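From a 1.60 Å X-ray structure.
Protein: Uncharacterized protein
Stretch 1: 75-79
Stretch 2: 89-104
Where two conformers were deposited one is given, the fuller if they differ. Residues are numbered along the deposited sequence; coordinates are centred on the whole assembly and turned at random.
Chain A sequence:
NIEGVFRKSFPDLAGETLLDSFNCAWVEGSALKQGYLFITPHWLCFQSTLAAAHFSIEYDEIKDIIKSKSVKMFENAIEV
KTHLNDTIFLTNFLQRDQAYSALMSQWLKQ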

ATOM      1  N   GLU A  75     -13.320  -9.450   4.223  1.00 30.63           N
ATOM      2  CA  GLU A  75     -12.807  -8.096   4.327  0.53 33.93           C
ATOM      3  C   GLU A  75     -11.540  -8.118   5.178  1.00 33.87           C
ATOM      4  O   GLU A  75     -11.555  -8.615   6.313  1.00 31.15           O
ATOM      5  N   ASN A  76     -10.455  -7.604   4.618  1.00 25.95           N
ATOM      6  CA  ASN A  76      -9.131  -7.617   5.230  1.00 24.84           C
ATOM      7  C   ASN A  76      -8.441  -6.323   4.857  1.00 20.52           C
ATOM      8  O   ASN A  76      -7.754  -6.273   3.825  1.00 21.43           O
ATOM      9  N   ALA A  77      -8.637  -5.282   5.667  1.00 20.00           N
ATOM     10  CA  ALA A  77      -8.203  -3.941   5.286  1.00 20.40           C
ATOM     11  C   ALA A  77      -7.129  -3.364   6.197  1.00 19.94           C
ATOM     12  O   ALA A  77      -6.995  -3.748   7.355  1.00 19.22           O
ATOM     13  N   ILE A  78      -6.380  -2.425   5.632  1.00 10.84           N
ATOM     14  CA  ILE A  78      -5.404  -1.629   6.354  1.00 10.56           C
ATOM     15  C   ILE A  78      -5.697  -0.168   6.048  1.00 12.17           C
ATOM     16  O   ILE A  78      -5.967   0.190   4.901  1.00 13.46           O
ATOM     17  N   GLU A  79      -5.653   0.669   7.072  1.00 10.97           N
ATOM     18  CA  GLU A  79      -5.889   2.093   6.886  0.53 11.12           C
ATOM     19  C   GLU A  79      -4.627   2.880   7.165  1.00 14.92           C
ATOM     20  O   GLU A  79      -3.987   2.703   8.201  1.00 14.56           O
ATOM     21  N   PHE A  89      -7.355   3.883   2.194  1.00 11.29           N
ATOM     22  CA  PHE A  89      -7.950   2.592   2.525  1.00 13.69           C
ATOM     23  C   PHE A  89      -7.457   1.513   1.572  1.00 13.53           C
ATOM     24  O   PHE A  89      -7.676   1.597   0.357  1.00 13.21           O
ATOM     25  N   LEU A  90      -6.785   0.506   2.120  1.00 13.23           N
ATOM     26  CA  LEU A  90      -6.338  -0.646   1.334  1.00 14.77           C
ATOM     27  C   LEU A  90      -7.073  -1.884   1.816  1.00 16.04           C
ATOM     28  O   LEU A  90      -7.120  -2.165   3.008  1.00 16.04           O
ATOM     29  N   THR A  91      -7.667  -2.626   0.894  1.00 12.25           N
ATOM     30  CA  THR A  91      -8.561  -3.733   1.233  0.63 13.99           C
ATOM     31  C   THR A  91      -8.222  -4.994   0.436  1.00 14.02           C
ATOM     32  O   THR A  91      -7.325  -4.986  -0.394  1.00 13.22           O
ATOM     33  N   ASN A  92      -8.981  -6.073   0.665  1.00 18.30           N
ATOM     34  CA  ASN A  92      -8.852  -7.301  -0.122  0.57 17.24           C
ATOM     35  C   ASN A  92      -7.430  -7.864  -0.117  1.00 14.71           C
ATOM     36  O   ASN A  92      -6.955  -8.401  -1.121  1.00 16.28           O
ATOM     37  N   PHE A  93      -6.741  -7.743   1.016  1.00 16.27           N
ATOM     38  CA  PHE A  93      -5.418  -8.358   1.123  1.00 16.16           C
ATOM     39  C   PHE A  93      -5.543  -9.872   1.134  1.00 18.83           C
ATOM     40  O   PHE A  93      -6.433 -10.409   1.794  1.00 20.37           O
ATOM     41  N   LEU A  94      -4.643 -10.558   0.437  1.00 18.95           N
ATOM     42  CA  LEU A  94      -4.522 -12.005   0.571  1.00 20.05           C
ATOM     43  C   LEU A  94      -3.653 -12.364   1.774  1.00 20.91           C
ATOM     44  O   LEU A  94      -3.847 -13.403   2.411  1.00 21.35           O
ATOM     45  N   GLN A  95      -2.700 -11.487   2.080  1.00 17.40           N
ATOM     46  CA  GLN A  95      -1.773 -11.710   3.185  0.54 19.58           C
ATOM     47  C   GLN A  95      -1.679 -10.461   4.051  1.00 18.37           C
ATOM     48  O   GLN A  95      -0.628  -9.832   4.135  1.00 19.29           O
ATOM     49  N   ARG A  96      -2.788 -10.099   4.692  1.00 17.08           N
ATOM     50  CA  ARG A  96      -2.828  -8.824   5.409  1.00 15.52           C
ATOM     51  C   ARG A  96      -1.853  -8.754   6.575  1.00 17.45           C
ATOM     52  O   ARG A  96      -1.199  -7.736   6.772  1.00 17.45           O
ATOM     53  N   ASP A  97      -1.772  -9.824   7.352  1.00 18.81           N
ATOM     54  CA  ASP A  97      -0.859  -9.836   8.494  1.00 17.68           C
ATOM     55  C   ASP A  97       0.577  -9.624   8.030  1.00 18.22           C
ATOM     56  O   ASP A  97       1.317  -8.834   8.619  1.00 19.35           O
ATOM     57  N   GLN A  98       0.961 -10.321   6.969  1.00 17.99           N
ATOM     58  CA  GLN A  98       2.309 -10.185   6.430  1.00 18.24           C
ATOM     59  C   GLN A  98       2.527  -8.777   5.891  1.00 15.35           C
ATOM     60  O   GLN A  98       3.592  -8.196   6.097  1.00 16.79           O
ATOM     61  N   ALA A  99       1.520  -8.235   5.207  1.00 16.17           N
ATOM     62  CA  ALA A  99       1.615  -6.876   4.659  1.00 13.56           C
ATOM     63  C   ALA A  99       1.787  -5.876   5.787  1.00 15.86           C
ATOM     64  O   ALA A  99       2.629  -4.978   5.718  1.00 13.33           O
ATOM     65  N   TYR A 100       0.982  -6.037   6.830  1.00 14.15           N
ATOM     66  CA  TYR A 100       1.010  -5.095   7.940  1.00 11.43           C
ATOM     67  C   TYR A 100       2.368  -5.172   8.636  1.00 15.76           C
ATOM     68  O   TYR A 100       2.961  -4.145   8.970  1.00 15.43           O
ATOM     69  N   SER A 101       2.875  -6.388   8.817  1.00 14.06           N
ATOM     70  CA  SER A 101       4.192  -6.560   9.422  1.00 16.15           C
ATOM     71  C   SER A 101       5.286  -5.906   8.594  1.00 15.94           C
ATOM     72  O   SER A 101       6.190  -5.262   9.136  1.00 16.49           O
ATOM     73  N   ALA A 102       5.208  -6.070   7.277  1.00 12.80           N
ATOM     74  CA  ALA A 102       6.216  -5.487   6.396  1.00 13.89           C
ATOM     75  C   ALA A 102       6.148  -3.956   6.444  1.00 14.43           C
ATOM     76  O   ALA A 102       7.181  -3.286   6.473  1.00 15.28           O
ATOM     77  N   LEU A 103       4.931  -3.414   6.488  1.00 12.75           N
ATOM     78  CA  LEU A 103       4.736  -1.973   6.668  1.00 14.34           C
ATOM     79  C   LEU A 103       5.346  -1.480   7.965  1.00 17.29           C
ATOM     80  O   LEU A 103       6.095  -0.507   7.954  1.00 14.42           O
ATOM     81  N   MET A 104       5.017  -2.137   9.078  1.00 14.82           N
ATOM     82  CA  MET A 104       5.563  -1.751  10.379  1.00 17.04           C
ATOM     83  C   MET A 104       7.074  -1.695  10.361  1.00 17.40           C
ATOM     84  O   MET A 104       7.677  -0.777  10.902  1.00 16.76           O
TER

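Side-chain packing between stretch 1 (75-79) and stretch 2 (89-104), followed along stretch 2. Phe89 (chi1 m) pairs with Glu79 in a non-hydrogen-bonded antiparallel bridge, so both side chains leave the same face of the sheet; Glu79, also m, extends until its OE1 lies 3.4 Å from Phe89 CE1, oblique to the ring. Leu90 (m, t) and Ile78 (m, t) form the adjacent hydrogen-bonded pair and share the other face. Their backbones bond in both directions, Ile78 N to Leu90 O at 2.7 Å and Leu90 N to Ile78 O at 2.9 Å. Leu90 O also lies 3.1 Å from Ala77 CA, a CA-H...O contact. Thr91 (p) sets its CG2 3.9 Å from Ala77 CB. Asn92 (t) points away, yet its backbone N reaches a water at 2.8 Å, which also accepts from Asn76 N at 3.1 Å and so links the two stretches where the strand pairing has ended. Phe93 (m) leaves sideways but swings its ring inward: Ile78 CD1 sits over one face, 4.1 Å from the ring centroid, while Asn76 O lies near the ring plane, 3.3 Å from CD2 of Phe93. The same Asn76 O accepts a weak bond from Phe93 N, also 3.3 Å. Arg96 (t, t, p) points toward stretch 1 from the first helical turn. Its CG packs 3.8 Å from Ile78 CG1, its NH1 donates to Ala77 O at 2.8 Å, and Asn76 CA lies over one guanidinium face. A second water accepts from Arg96 NE at 3.0 Å and donates to Asn76 OD1 at 2.9 Å. Farther along the helix, Ile78 CD1 meets Ala99 CB at 4.3 Å and Tyr100 CB (chi1 t) at 4.0 Å, while Ile78 CG2 lies 4.3 Å from CD1 of Leu103 (m, t). Buried Ile78 thus joins strand to helix.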

ATOM      1  CB  GLU A  75     -13.871  -7.163   4.913  0.53 37.26           C
ATOM      2  CG  GLU A  75     -15.138  -7.107   4.061  0.53 40.41           C
ATOM      3  CD  GLU A  75     -16.213  -6.206   4.637  0.53 41.52           C
ATOM      4  OE1 GLU A  75     -15.949  -5.535   5.655  0.53 43.34           O
ATOM      5  OE2 GLU A  75     -17.324  -6.171   4.066  0.53 42.12           O
ATOM      6  CB  ASN A  76      -8.295  -8.800   4.725  1.00 31.25           C
ATOM      7  CG  ASN A  76      -8.737 -10.124   5.310  1.00 38.64           C
ATOM      8  OD1 ASN A  76      -8.394 -10.456   6.445  1.00 37.49           O
ATOM      9  ND2 ASN A  76      -9.489 -10.897   4.530  1.00 40.65           N
ATOM     10  CB  ALA A  77      -9.398  -2.994   5.245  1.00 20.50           C
ATOM     11  CB  ILE A  78      -3.953  -1.959   5.937  1.00  9.87           C
ATOM     12  CG1 ILE A  78      -3.593  -3.372   6.385  1.00 12.73           C
ATOM     13  CG2 ILE A  78      -2.966  -0.932   6.523  1.00 11.86           C
ATOM     14  CD1 ILE A  78      -2.242  -3.859   5.861  1.00 14.22           C
ATOM     15  CB  GLU A  79      -7.007   2.585   7.797  0.53 13.96           C
ATOM     16  CG  GLU A  79      -8.333   1.918   7.550  0.53 13.12           C
ATOM     17  CD  GLU A  79      -9.377   2.342   8.558  0.53 24.45           C
ATOM     18  OE1 GLU A  79      -9.488   3.559   8.821  0.53 23.92           O
ATOM     19  OE2 GLU A  79     -10.077   1.456   9.096  0.53 27.00           O
ATOM     20  CB  PHE A  89      -9.472   2.671   2.476  1.00 15.16           C
ATOM     21  CG  PHE A  89     -10.068   3.594   3.497  1.00 18.19           C
ATOM     22  CD1 PHE A  89     -10.328   3.146   4.779  1.00 28.22           C
ATOM     23  CD2 PHE A  89     -10.390   4.897   3.166  1.00 24.33           C
ATOM     24  CE1 PHE A  89     -10.893   3.984   5.723  1.00 27.66           C
ATOM     25  CE2 PHE A  89     -10.959   5.747   4.111  1.00 25.83           C
ATOM     26  CZ  PHE A  89     -11.208   5.284   5.387  1.00 24.13           C
ATOM     27  CB  LEU A  90      -4.834  -0.838   1.447  1.00 12.14           C
ATOM     28  CG  LEU A  90      -4.007   0.378   1.038  1.00 16.07           C
ATOM     29  CD1 LEU A  90      -2.582   0.207   1.520  1.00 22.56           C
ATOM     30  CD2 LEU A  90      -4.052   0.544  -0.467  1.00 16.11           C
ATOM     31  CB  THR A  91     -10.042  -3.366   0.961  0.63 16.74           C
ATOM     32  OG1 THR A  91     -10.272  -3.307  -0.455  0.63 16.37           O
ATOM     33  CG2 THR A  91     -10.396  -2.024   1.570  0.63 13.60           C
ATOM     34  CB  ASN A  92      -9.312  -7.052  -1.568  0.57 20.10           C
ATOM     35  CG  ASN A  92      -9.565  -8.339  -2.342  0.57 19.68           C
ATOM     36  OD1 ASN A  92     -10.135  -9.299  -1.815  0.57 21.91           O
ATOM     37  ND2 ASN A  92      -9.142  -8.361  -3.602  0.57 23.50           N
ATOM     38  CB  PHE A  93      -4.700  -7.917   2.398  1.00 16.74           C
ATOM     39  CG  PHE A  93      -4.070  -6.564   2.309  1.00 13.00           C
ATOM     40  CD1 PHE A  93      -2.779  -6.419   1.828  1.00 12.66           C
ATOM     41  CD2 PHE A  93      -4.764  -5.435   2.717  1.00 12.39           C
ATOM     42  CE1 PHE A  93      -2.200  -5.166   1.749  1.00 13.45           C
ATOM     43  CE2 PHE A  93      -4.197  -4.186   2.641  1.00 14.18           C
ATOM     44  CZ  PHE A  93      -2.908  -4.045   2.163  1.00 14.20           C
ATOM     45  CB  LEU A  94      -3.932 -12.617  -0.696  1.00 22.09           C
ATOM     46  CG  LEU A  94      -4.723 -12.362  -1.978  1.00 27.40           C
ATOM     47  CD1 LEU A  94      -4.031 -13.025  -3.161  1.00 29.22           C
ATOM     48  CD2 LEU A  94      -6.157 -12.855  -1.830  1.00 30.93           C
ATOM     49  CB  GLN A  95      -0.381 -12.090   2.663  0.54 20.62           C
ATOM     50  CG  GLN A  95      -0.365 -13.304   1.738  0.54 21.96           C
ATOM     51  CD  GLN A  95      -0.666 -14.607   2.457  0.54 25.96           C
ATOM     52  OE1 GLN A  95      -0.989 -15.615   1.826  0.54 32.84           O
ATOM     53  NE2 GLN A  95      -0.550 -14.597   3.780  0.54 26.39           N
ATOM     54  CB  ARG A  96      -4.225  -8.515   5.931  1.00 17.00           C
ATOM     55  CG  ARG A  96      -4.263  -7.106   6.512  1.00 19.97           C
ATOM     56  CD  ARG A  96      -5.609  -6.730   7.032  1.00 17.12           C
ATOM     57  NE  ARG A  96      -5.998  -7.577   8.156  1.00 21.07           N
ATOM     58  CZ  ARG A  96      -6.846  -7.198   9.103  1.00 19.87           C
ATOM     59  NH1 ARG A  96      -7.397  -5.991   9.060  1.00 17.58           N
ATOM     60  NH2 ARG A  96      -7.154  -8.032  10.089  1.00 20.66           N
ATOM     61  CB  ASP A  97      -0.982 -11.149   9.272  1.00 19.38           C
ATOM     62  CG  ASP A  97      -2.273 -11.241  10.049  1.00 27.19           C
ATOM     63  OD1 ASP A  97      -2.894 -10.184  10.294  1.00 22.03           O
ATOM     64  OD2 ASP A  97      -2.659 -12.368  10.423  1.00 34.45           O
ATOM     65  CB  GLN A  98       2.570 -11.210   5.324  1.00 20.73           C
ATOM     66  CG  GLN A  98       2.753 -12.638   5.805  1.00 28.44           C
ATOM     67  CD  GLN A  98       2.915 -13.607   4.646  1.00 44.93           C
ATOM     68  OE1 GLN A  98       2.970 -13.198   3.484  1.00 47.03           O
ATOM     69  NE2 GLN A  98       2.992 -14.898   4.957  1.00 54.90           N
ATOM     70  CB  ALA A  99       0.374  -6.524   3.828  1.00 13.20           C
ATOM     71  CB  TYR A 100      -0.143  -5.375   8.907  1.00 12.43           C
ATOM     72  CG  TYR A 100      -0.198  -4.414  10.063  1.00 13.07           C
ATOM     73  CD1 TYR A 100      -0.869  -3.203   9.952  1.00 13.12           C
ATOM     74  CD2 TYR A 100       0.409  -4.726  11.270  1.00 16.81           C
ATOM     75  CE1 TYR A 100      -0.919  -2.315  11.018  1.00 17.58           C
ATOM     76  CE2 TYR A 100       0.353  -3.855  12.339  1.00 19.36           C
ATOM     77  CZ  TYR A 100      -0.303  -2.655  12.202  1.00 16.06           C
ATOM     78  OH  TYR A 100      -0.346  -1.788  13.276  1.00 22.45           O
ATOM     79  CB  SER A 101       4.496  -8.041   9.614  1.00 16.88           C
ATOM     80  OG  SER A 101       3.641  -8.580  10.608  1.00 21.26           O
ATOM     81  CB  ALA A 102       6.042  -6.002   4.978  1.00 15.99           C
ATOM     82  CB  LEU A 103       3.252  -1.600   6.653  1.00 18.35           C
ATOM     83  CG  LEU A 103       2.585  -1.690   5.297  1.00 21.24           C
ATOM     84  CD1 LEU A 103       1.153  -1.213   5.400  1.00 21.89           C
ATOM     85  CD2 LEU A 103       3.358  -0.853   4.327  1.00 23.68           C
ATOM     86  CB  MET A 104       5.132  -2.727  11.481  1.00 20.22           C
ATOM     87  CG  MET A 104       3.697  -2.618  11.956  1.00 23.86           C
ATOM     88  SD  MET A 104       3.195  -0.971  12.503  1.00 21.15           S
ATOM     89  CE  MET A 104       2.321  -0.496  11.006  1.00 14.56           C
TER
HETATM   90  O   HOH W   1      -5.974 -10.531   8.002  1.00 23.01           O
HETATM   91  O   HOH W   2     -11.460  -6.587   1.828  1.00 35.36           O